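Local coordinates for mbDLG-3 protein (Monosiga brevicollis, PDB 6X1N), which is the third PDZ domain of a choanoflagellate Dlg scaffold, a peptide-binding module, with protein kinase binding the probable role of the whole protein, at residues Leu10-Pro24 / Gly37-Ala49. Sequence-based numbering, arbitrary orientation. Where two conformers were deposited one is given.
Sequences LYKGKAGFGFSLLGP and GIFISRILPEGAA
Phe19 and Ile40 cross at about a right angle, with Phe19 CD2 just 3.3 Å from Ile40 CD1. Phe19 CG stands between the backbone N and the carbonyl carbon (chi1 71°), which brings the ring obliquely against Ile40 CD1 and Ala49 CB. Farther along, Leu22 CD1 packs on Phe39 CB and its CD2 on Ser41 CB. Leu44 lies alongside Gly18: its CB and CG cover the Gly18 carbonyl, and CD2 extends toward Ser20 OG at 4.0 Å. Cut back to an alanine, Leu44 keeps CB but loses CG and both methyls, which would probably open a gap beside Gly18 and Ser20 OG.

The strands pair antiparallel. Leu22 and Phe39 exchange both backbone bonds. Ser20 N donates to Arg42 O (2.9 Å), while Ser20 O takes Ser41 N (2.8 Å) and, weakly, Arg42 N. Ser41 and Arg42 thus face Ser20 together, a classic beta bulge. Gly18 O receives Leu44 N from above its carbonyl plane and a water that also reaches Leu44 O. Gly18 and Gly47 meet with CA atoms 4.0 Å apart, too close for a side chain on either.

Gly47 is the N-cap residue of helix 48-52. The first helical N-H groups turn to the loop: Ala48 N to Gly16 O (3.0 Å) and Ala49 N to Phe17 O (2.9 Å). Gly16-Phe17-Gly18-Phe19 matches the carboxylate-binding loop of PDZ domains and runs into strand 19-22, which pairs with the peptide in this family. Leu21 and Ile38 continue the packing onto helix 74-82, strand 59-64 adjoins strand 38-43, and helix 97-102 covers Leu22, Phe39 and Ser41.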
# COMPACT_ATOMS: atom_id res chain seq x y z
N LEU A 10 5.37 3.00 -9.77
CA LEU A 10 6.72 2.95 -9.24
C LEU A 10 7.52 1.91 -10.01
O LEU A 10 6.99 0.85 -10.37
CB LEU A 10 6.72 2.56 -7.76
CG LEU A 10 5.94 3.45 -6.80
CD1 LEU A 10 6.05 2.87 -5.40
CD2 LEU A 10 6.47 4.87 -6.83
N TYR A 11 8.79 2.20 -10.22
CA TYR A 11 9.72 1.28 -10.85
C TYR A 11 10.77 0.88 -9.82
O TYR A 11 11.31 1.74 -9.12
CB TYR A 11 10.36 1.95 -12.07
CG TYR A 11 11.55 1.21 -12.61
CD1 TYR A 11 11.44 -0.10 -13.05
CD2 TYR A 11 12.78 1.84 -12.70
CE1 TYR A 11 12.55 -0.77 -13.55
CE2 TYR A 11 13.88 1.18 -13.20
CZ TYR A 11 13.76 -0.12 -13.62
OH TYR A 11 14.86 -0.79 -14.12
N LYS A 12 11.04 -0.42 -9.72
CA LYS A 12 11.87 -0.94 -8.64
C LYS A 12 13.25 -0.28 -8.62
O LYS A 12 13.79 0.03 -7.55
CB LYS A 12 11.98 -2.46 -8.76
CG LYS A 12 12.85 -3.11 -7.72
CD LYS A 12 12.86 -4.62 -7.90
CE LYS A 12 13.58 -5.29 -6.74
NZ LYS A 12 13.60 -6.77 -6.88
N GLY A 13 13.82 -0.04 -9.80
CA GLY A 13 15.06 0.71 -9.86
C GLY A 13 16.22 0.02 -9.14
O GLY A 13 16.24 -1.19 -8.91
N LYS A 14 17.20 0.86 -8.79
CA LYS A 14 18.43 0.40 -8.14
C LYS A 14 18.25 0.16 -6.65
O LYS A 14 18.92 -0.72 -6.09
CB LYS A 14 19.54 1.43 -8.34
CG LYS A 14 20.20 1.42 -9.71
CD LYS A 14 21.13 2.62 -9.86
CE LYS A 14 21.86 2.59 -11.19
NZ LYS A 14 22.86 1.48 -11.22
N ALA A 15 17.39 0.93 -5.99
CA ALA A 15 17.24 0.87 -4.54
C ALA A 15 15.95 0.21 -4.09
O ALA A 15 15.69 0.14 -2.88
CB ALA A 15 17.34 2.27 -3.94
N GLY A 16 15.13 -0.29 -5.01
CA GLY A 16 13.89 -0.91 -4.62
C GLY A 16 12.72 0.05 -4.59
O GLY A 16 12.84 1.27 -4.80
N PHE A 17 11.55 -0.51 -4.30
CA PHE A 17 10.31 0.26 -4.28
C PHE A 17 10.26 1.26 -3.13
O PHE A 17 9.54 2.26 -3.22
CB PHE A 17 9.11 -0.67 -4.23
CG PHE A 17 8.88 -1.43 -5.51
CD1 PHE A 17 8.56 -0.74 -6.68
CD2 PHE A 17 8.94 -2.81 -5.55
CE1 PHE A 17 8.32 -1.42 -7.86
CE2 PHE A 17 8.70 -3.50 -6.74
CZ PHE A 17 8.40 -2.81 -7.89
N GLY A 18 10.97 1.00 -2.03
CA GLY A 18 11.17 2.02 -1.01
C GLY A 18 10.02 2.27 -0.06
O GLY A 18 9.86 3.40 0.41
N PHE A 19 9.21 1.27 0.24
CA PHE A 19 8.16 1.47 1.23
C PHE A 19 7.84 0.16 1.92
O PHE A 19 8.09 -0.92 1.39
CB PHE A 19 6.90 2.10 0.62
CG PHE A 19 6.11 1.17 -0.28
CD1 PHE A 19 6.39 1.09 -1.64
CD2 PHE A 19 5.05 0.43 0.23
CE1 PHE A 19 5.65 0.26 -2.47
CE2 PHE A 19 4.30 -0.41 -0.59
CZ PHE A 19 4.60 -0.50 -1.93
N SER A 20 7.28 0.29 3.11
CA SER A 20 6.77 -0.83 3.88
C SER A 20 5.25 -0.77 3.88
O SER A 20 4.66 0.32 3.87
CB SER A 20 7.20 -0.73 5.34
OG SER A 20 8.61 -0.61 5.45
N LEU A 21 4.60 -1.93 3.90
CA LEU A 21 3.15 -1.97 4.02
C LEU A 21 2.71 -2.80 5.22
O LEU A 21 3.48 -3.58 5.79
CB LEU A 21 2.46 -2.42 2.72
CG LEU A 21 2.80 -3.78 2.11
CD1 LEU A 21 2.16 -4.95 2.86
CD2 LEU A 21 2.37 -3.84 0.65
N LEU A 22 1.44 -2.64 5.58
CA LEU A 22 0.84 -3.42 6.65
C LEU A 22 -0.55 -3.86 6.20
O LEU A 22 -1.13 -3.33 5.25
CB LEU A 22 0.77 -2.67 7.99
CG LEU A 22 -0.13 -1.45 8.20
CD1 LEU A 22 -1.63 -1.78 8.26
CD2 LEU A 22 0.29 -0.77 9.50
N GLY A 23 -1.07 -4.84 6.91
CA GLY A 23 -2.40 -5.32 6.64
C GLY A 23 -2.85 -6.23 7.75
O GLY A 23 -2.14 -6.44 8.74
N PRO A 24 -4.06 -6.78 7.62
CA PRO A 24 -4.59 -7.65 8.67
C PRO A 24 -4.00 -9.05 8.59
O PRO A 24 -3.45 -9.47 7.57
CB PRO A 24 -6.09 -7.69 8.36
CG PRO A 24 -6.17 -7.51 6.90
CD PRO A 24 -4.98 -6.63 6.49
N GLY A 37 -7.96 -3.58 5.26
CA GLY A 37 -7.30 -2.84 4.20
C GLY A 37 -5.79 -2.87 4.35
O GLY A 37 -5.23 -3.15 5.41
N ILE A 38 -5.12 -2.61 3.24
CA ILE A 38 -3.67 -2.58 3.17
C ILE A 38 -3.22 -1.13 3.23
O ILE A 38 -3.80 -0.27 2.56
CB ILE A 38 -3.20 -3.23 1.86
CG1 ILE A 38 -3.66 -4.69 1.78
CG2 ILE A 38 -1.67 -3.12 1.72
CD1 ILE A 38 -3.21 -5.53 2.96
N PHE A 39 -2.17 -0.85 4.01
CA PHE A 39 -1.69 0.51 4.24
C PHE A 39 -0.19 0.62 4.05
O PHE A 39 0.55 -0.33 4.31
CB PHE A 39 -2.07 0.96 5.65
CG PHE A 39 -3.50 1.32 5.76
CD1 PHE A 39 -4.47 0.34 5.82
CD2 PHE A 39 -3.90 2.64 5.73
CE1 PHE A 39 -5.80 0.68 5.86
CE2 PHE A 39 -5.22 2.98 5.79
CZ PHE A 39 -6.17 2.01 5.84
N ILE A 40 0.25 1.79 3.62
CA ILE A 40 1.67 2.12 3.63
C ILE A 40 2.06 2.43 5.07
O ILE A 40 1.48 3.33 5.69
CB ILE A 40 1.96 3.32 2.73
CG1 ILE A 40 1.45 3.08 1.31
CG2 ILE A 40 3.45 3.67 2.79
CD1 ILE A 40 2.30 2.25 0.46
N SER A 41 3.02 1.68 5.61
CA SER A 41 3.46 1.87 6.98
C SER A 41 4.80 2.59 7.11
O SER A 41 5.17 2.97 8.22
CB SER A 41 3.53 0.53 7.72
OG SER A 41 4.34 -0.38 7.00
N ARG A 42 5.54 2.79 6.02
CA ARG A 42 6.79 3.55 6.12
C ARG A 42 7.25 3.90 4.72
O ARG A 42 7.15 3.08 3.81
CB ARG A 42 7.87 2.70 6.80
CG ARG A 42 9.09 3.46 7.27
CD ARG A 42 8.82 4.28 8.50
NE ARG A 42 10.09 4.81 9.00
CZ ARG A 42 10.70 4.43 10.12
NH1 ARG A 42 10.14 3.53 10.92
NH2 ARG A 42 11.86 4.98 10.46
N ILE A 43 7.78 5.11 4.57
CA ILE A 43 8.49 5.51 3.35
C ILE A 43 9.98 5.44 3.66
O ILE A 43 10.46 6.14 4.56
CB ILE A 43 8.10 6.92 2.90
CG1 ILE A 43 6.58 7.02 2.72
CG2 ILE A 43 8.82 7.28 1.63
CD1 ILE A 43 6.00 6.04 1.69
N LEU A 44 10.71 4.64 2.90
CA LEU A 44 12.13 4.48 3.19
C LEU A 44 12.92 5.68 2.68
O LEU A 44 12.49 6.36 1.74
CB LEU A 44 12.66 3.19 2.55
CG LEU A 44 11.91 1.92 2.95
CD1 LEU A 44 12.68 0.66 2.54
CD2 LEU A 44 11.56 1.88 4.43
N PRO A 45 14.10 5.94 3.26
CA PRO A 45 14.87 7.13 2.86
C PRO A 45 15.39 7.09 1.44
O PRO A 45 15.72 8.15 0.90
CB PRO A 45 16.00 7.20 3.90
CG PRO A 45 16.10 5.83 4.46
CD PRO A 45 14.70 5.26 4.42
N GLU A 46 15.46 5.93 0.81
CA GLU A 46 15.80 5.82 -0.60
C GLU A 46 14.83 4.86 -1.23
O GLU A 46 14.36 3.91 -0.59
CB GLU A 46 17.20 5.26 -0.82
CG GLU A 46 18.30 6.10 -0.26
CD GLU A 46 18.63 7.29 -1.13
OE1 GLU A 46 19.28 8.21 -0.61
OE2 GLU A 46 18.27 7.34 -2.33
N GLY A 47 14.54 5.08 -2.51
CA GLY A 47 13.70 4.15 -3.23
C GLY A 47 12.66 4.84 -4.07
O GLY A 47 12.55 6.07 -4.07
N ALA A 48 11.86 4.06 -4.79
CA ALA A 48 10.93 4.64 -5.75
C ALA A 48 9.89 5.51 -5.06
O ALA A 48 9.51 6.56 -5.58
CB ALA A 48 10.26 3.54 -6.56
N ALA A 49 9.42 5.09 -3.89
CA ALA A 49 8.32 5.80 -3.24
C ALA A 49 8.72 7.21 -2.85
O ALA A 49 8.00 8.17 -3.14
CB ALA A 49 7.82 5.03 -2.03
O HOH W 1 15.89 1.62 -0.55
O HOH W 2 11.32 5.38 -0.77